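Local coordinates for attachment invasion locus protein (Yersinia pestis, PDB 3QRC) that probably promotes the invasion of eukaryotic cells by pathogenic bacteria, by an unknown mechanism, as an eight-stranded beta-barrel of the outer membrane, at residues F69-V74 and E137-D142. Numbering follows the deposited sequence.
Sequences FKYYSV and EYSKLD. With GU4 (2,3,4,6-tetra-O-sulfonato-alpha-D-glucopyranose), chain C; C8E ((hydroxyethyloxy)tri(ethyloxy)octane), chain F.
Glu137 OE2 accepts a hydrogen bond of 2.6 Å from Tyr71 OH inside an eight-stranded antiparallel beta-barrel, the fold of this outer membrane family. Ser73 OG, a possible second donor, lies 2.6 Å from Glu137 OE2 and 2.9 Å from Glu137 OE1, although the acid's short C-O bonds make the fine distances around it doubtful. The two strands are not sheet neighbours: their axes come no closer than 9.7 Å, at 115°, and side chains meet across the barrel interior. Long side chains span the gap from both walls. Glu137 has CG anti to its backbone N and continues extended, which carries the carboxylate inward; Tyr71, with CG likewise anti to the backbone N (chi1 169°), brings a rigid ring and a terminal hydroxyl to meet it. OE2 receives that hydroxyl on its anti lone pair, the side away from OE1, at the edge of the tyrosine ring. Ring and carboxylate planes stand 59° apart. Ser73, two residues along the same strand and so also inward-facing, is a small residue with a hydroxyl turned to the acid. The tyrosine bond, with any help from the serine, would help to keep the buried acid ionised, if it is charged. Farther along, Ser139 is small and lets the phenol pass close by; its own hydroxyl bonds to Leu116 O on the neighbouring strand.

Alternation sends Lys70 and Tyr72 to the opposite face of strand 65-81, where both bind one sulfate group of the sulfated glucose: Lys70 NZ donates to O11 at 3.0 Å, and Tyr72 OH to O10 at 2.8 Å. Inside, Leu141 CD1 lies 4.3 Å from Tyr71 CD1, at the edge of the ring.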
# COMPACT_ATOMS: atom_id res chain seq x y z
N PHE A 69 4.03 -14.23 -4.52
CA PHE A 69 2.87 -13.71 -3.87
C PHE A 69 2.91 -12.24 -4.20
O PHE A 69 3.98 -11.63 -4.17
CB PHE A 69 3.01 -13.98 -2.38
CG PHE A 69 3.15 -15.45 -2.07
CD1 PHE A 69 2.02 -16.22 -1.84
CD2 PHE A 69 4.40 -16.05 -2.04
CE1 PHE A 69 2.13 -17.58 -1.58
CE2 PHE A 69 4.52 -17.42 -1.76
CZ PHE A 69 3.39 -18.18 -1.53
N LYS A 70 1.76 -11.69 -4.58
CA LYS A 70 1.66 -10.26 -4.88
C LYS A 70 0.38 -9.70 -4.29
O LYS A 70 -0.68 -10.31 -4.40
CB LYS A 70 1.63 -10.04 -6.39
CG LYS A 70 1.46 -8.56 -6.78
CD LYS A 70 1.53 -8.34 -8.29
CE LYS A 70 0.24 -8.79 -8.99
NZ LYS A 70 0.21 -8.36 -10.42
N TYR A 71 0.48 -8.51 -3.70
CA TYR A 71 -0.70 -7.79 -3.24
C TYR A 71 -0.61 -6.40 -3.83
O TYR A 71 0.45 -5.79 -3.82
CB TYR A 71 -0.65 -7.67 -1.72
CG TYR A 71 -1.67 -6.74 -1.13
CD1 TYR A 71 -3.00 -7.14 -0.94
CD2 TYR A 71 -1.31 -5.45 -0.74
CE1 TYR A 71 -3.93 -6.26 -0.39
CE2 TYR A 71 -2.24 -4.58 -0.20
CZ TYR A 71 -3.54 -4.99 -0.01
OH TYR A 71 -4.44 -4.10 0.55
N TYR A 72 -1.71 -5.88 -4.36
CA TYR A 72 -1.70 -4.45 -4.66
C TYR A 72 -3.04 -3.85 -4.32
O TYR A 72 -4.04 -4.57 -4.23
CB TYR A 72 -1.31 -4.16 -6.11
CG TYR A 72 -2.26 -4.73 -7.13
CD1 TYR A 72 -2.06 -6.01 -7.65
CD2 TYR A 72 -3.36 -4.00 -7.58
CE1 TYR A 72 -2.93 -6.54 -8.59
CE2 TYR A 72 -4.24 -4.53 -8.52
CZ TYR A 72 -4.02 -5.80 -9.02
OH TYR A 72 -4.88 -6.34 -9.95
N SER A 73 -3.08 -2.54 -4.12
CA SER A 73 -4.31 -1.88 -3.74
C SER A 73 -4.38 -0.52 -4.41
O SER A 73 -3.34 0.10 -4.71
CB SER A 73 -4.37 -1.69 -2.23
OG SER A 73 -3.34 -0.82 -1.81
N VAL A 74 -5.61 -0.08 -4.63
CA VAL A 74 -5.91 1.29 -5.02
C VAL A 74 -6.95 1.83 -4.04
O VAL A 74 -8.06 1.27 -3.92
CB VAL A 74 -6.46 1.34 -6.46
CG1 VAL A 74 -6.75 2.79 -6.84
CG2 VAL A 74 -5.48 0.70 -7.42
N GLU A 137 -2.55 -0.07 6.02
CA GLU A 137 -3.66 -0.53 5.22
C GLU A 137 -3.94 -1.97 5.59
O GLU A 137 -3.05 -2.69 5.95
CB GLU A 137 -3.25 -0.45 3.75
CG GLU A 137 -4.33 -0.91 2.79
CD GLU A 137 -3.90 -0.73 1.37
OE1 GLU A 137 -3.63 0.26 0.87
OE2 GLU A 137 -3.74 -1.55 0.62
N TYR A 138 -5.19 -2.38 5.50
CA TYR A 138 -5.58 -3.73 5.87
C TYR A 138 -6.56 -4.22 4.84
O TYR A 138 -7.44 -3.47 4.43
CB TYR A 138 -6.26 -3.73 7.24
CG TYR A 138 -6.87 -5.07 7.63
CD1 TYR A 138 -6.10 -6.05 8.24
CD2 TYR A 138 -8.23 -5.33 7.42
CE1 TYR A 138 -6.65 -7.27 8.63
CE2 TYR A 138 -8.80 -6.56 7.80
CZ TYR A 138 -7.99 -7.52 8.40
OH TYR A 138 -8.53 -8.73 8.79
N SER A 139 -6.39 -5.46 4.43
CA SER A 139 -7.39 -6.08 3.58
C SER A 139 -7.55 -7.53 3.98
O SER A 139 -6.57 -8.21 4.26
CB SER A 139 -6.96 -5.95 2.11
OG SER A 139 -7.93 -6.51 1.26
N LYS A 140 -8.79 -8.01 4.02
CA LYS A 140 -9.05 -9.44 4.25
C LYS A 140 -9.54 -10.07 2.96
O LYS A 140 -10.56 -9.65 2.41
CB LYS A 140 -10.08 -9.63 5.38
CG LYS A 140 -10.47 -11.10 5.75
CD LYS A 140 -11.32 -11.02 7.04
CE LYS A 140 -12.10 -12.29 7.53
NZ LYS A 140 -12.13 -13.43 6.57
N LEU A 141 -8.82 -11.08 2.49
CA LEU A 141 -9.06 -11.72 1.22
C LEU A 141 -9.42 -13.17 1.53
O LEU A 141 -8.54 -14.01 1.72
CB LEU A 141 -7.77 -11.66 0.38
CG LEU A 141 -7.16 -10.26 0.16
CD1 LEU A 141 -5.77 -10.40 -0.44
CD2 LEU A 141 -8.04 -9.41 -0.78
N ASP A 142 -10.71 -13.46 1.59
CA ASP A 142 -11.19 -14.72 2.16
C ASP A 142 -10.61 -14.89 3.56
O ASP A 142 -10.82 -14.05 4.43
CB ASP A 142 -10.85 -15.90 1.25
CG ASP A 142 -11.70 -15.93 -0.02
OD1 ASP A 142 -12.75 -15.26 -0.04
OD2 ASP A 142 -11.31 -16.61 -0.99
C1 GU4 C . -3.25 -10.58 -14.73
O5 GU4 C . -3.85 -10.33 -15.60
C5 GU4 C . -4.95 -11.45 -15.90
C6 GU4 C . -5.64 -11.23 -17.28
O6 GU4 C . -6.68 -10.30 -17.21
S6 GU4 C . -7.30 -9.44 -18.49
O22 GU4 C . -6.18 -9.24 -19.29
O23 GU4 C . -7.95 -8.05 -18.05
O21 GU4 C . -8.15 -10.48 -19.37
C4 GU4 C . -5.99 -11.74 -14.70
O4 GU4 C . -6.61 -12.92 -15.09
S4 GU4 C . -8.20 -13.05 -15.33
O25 GU4 C . -8.50 -12.40 -16.72
O26 GU4 C . -8.88 -12.26 -14.18
O24 GU4 C . -8.68 -14.53 -15.40
C3 GU4 C . -5.53 -11.78 -13.72
O3 GU4 C . -6.34 -11.79 -12.64
S3 GU4 C . -6.16 -12.83 -11.44
O28 GU4 C . -5.01 -12.30 -10.56
O29 GU4 C . -7.35 -12.74 -10.55
O27 GU4 C . -5.79 -14.25 -11.90
C2 GU4 C . -4.31 -10.61 -13.48
O2 GU4 C . -3.59 -10.83 -12.32
S2 GU4 C . -3.18 -9.58 -11.37
O11 GU4 C . -2.19 -8.69 -12.13
O12 GU4 C . -2.41 -10.12 -10.15
O10 GU4 C . -4.46 -8.89 -10.98
C1 C8E F . 1.24 -10.95 -0.94
C2 C8E F . -0.19 -11.31 -0.58
C3 C8E F . -0.53 -12.73 -1.00
C4 C8E F . -2.02 -13.00 -0.77
C5 C8E F . -2.56 -14.22 -1.53
C6 C8E F . -4.05 -14.34 -1.24
C7 C8E F . -4.80 -15.35 -2.09
C8 C8E F . -6.29 -15.03 -1.98
O9 C8E F . -7.06 -16.06 -1.41
C10 C8E F . -6.39 -17.29 -1.35
C11 C8E F . -6.89 -18.10 -0.15
O12 C8E F . -6.26 -19.36 -0.13
C13 C8E F . -5.02 -19.35 -0.81
C14 C8E F . -3.89 -19.77 0.13
O15 C8E F . -2.68 -19.20 -0.32
C16 C8E F . -1.77 -18.93 0.74
C17 C8E F . -1.49 -17.43 0.83
O18 C8E F . -1.34 -17.05 2.18
C19 C8E F . -0.11 -17.44 2.75
C20 C8E F . -0.08 -17.11 4.24
O21 C8E F . 0.58 -18.14 4.94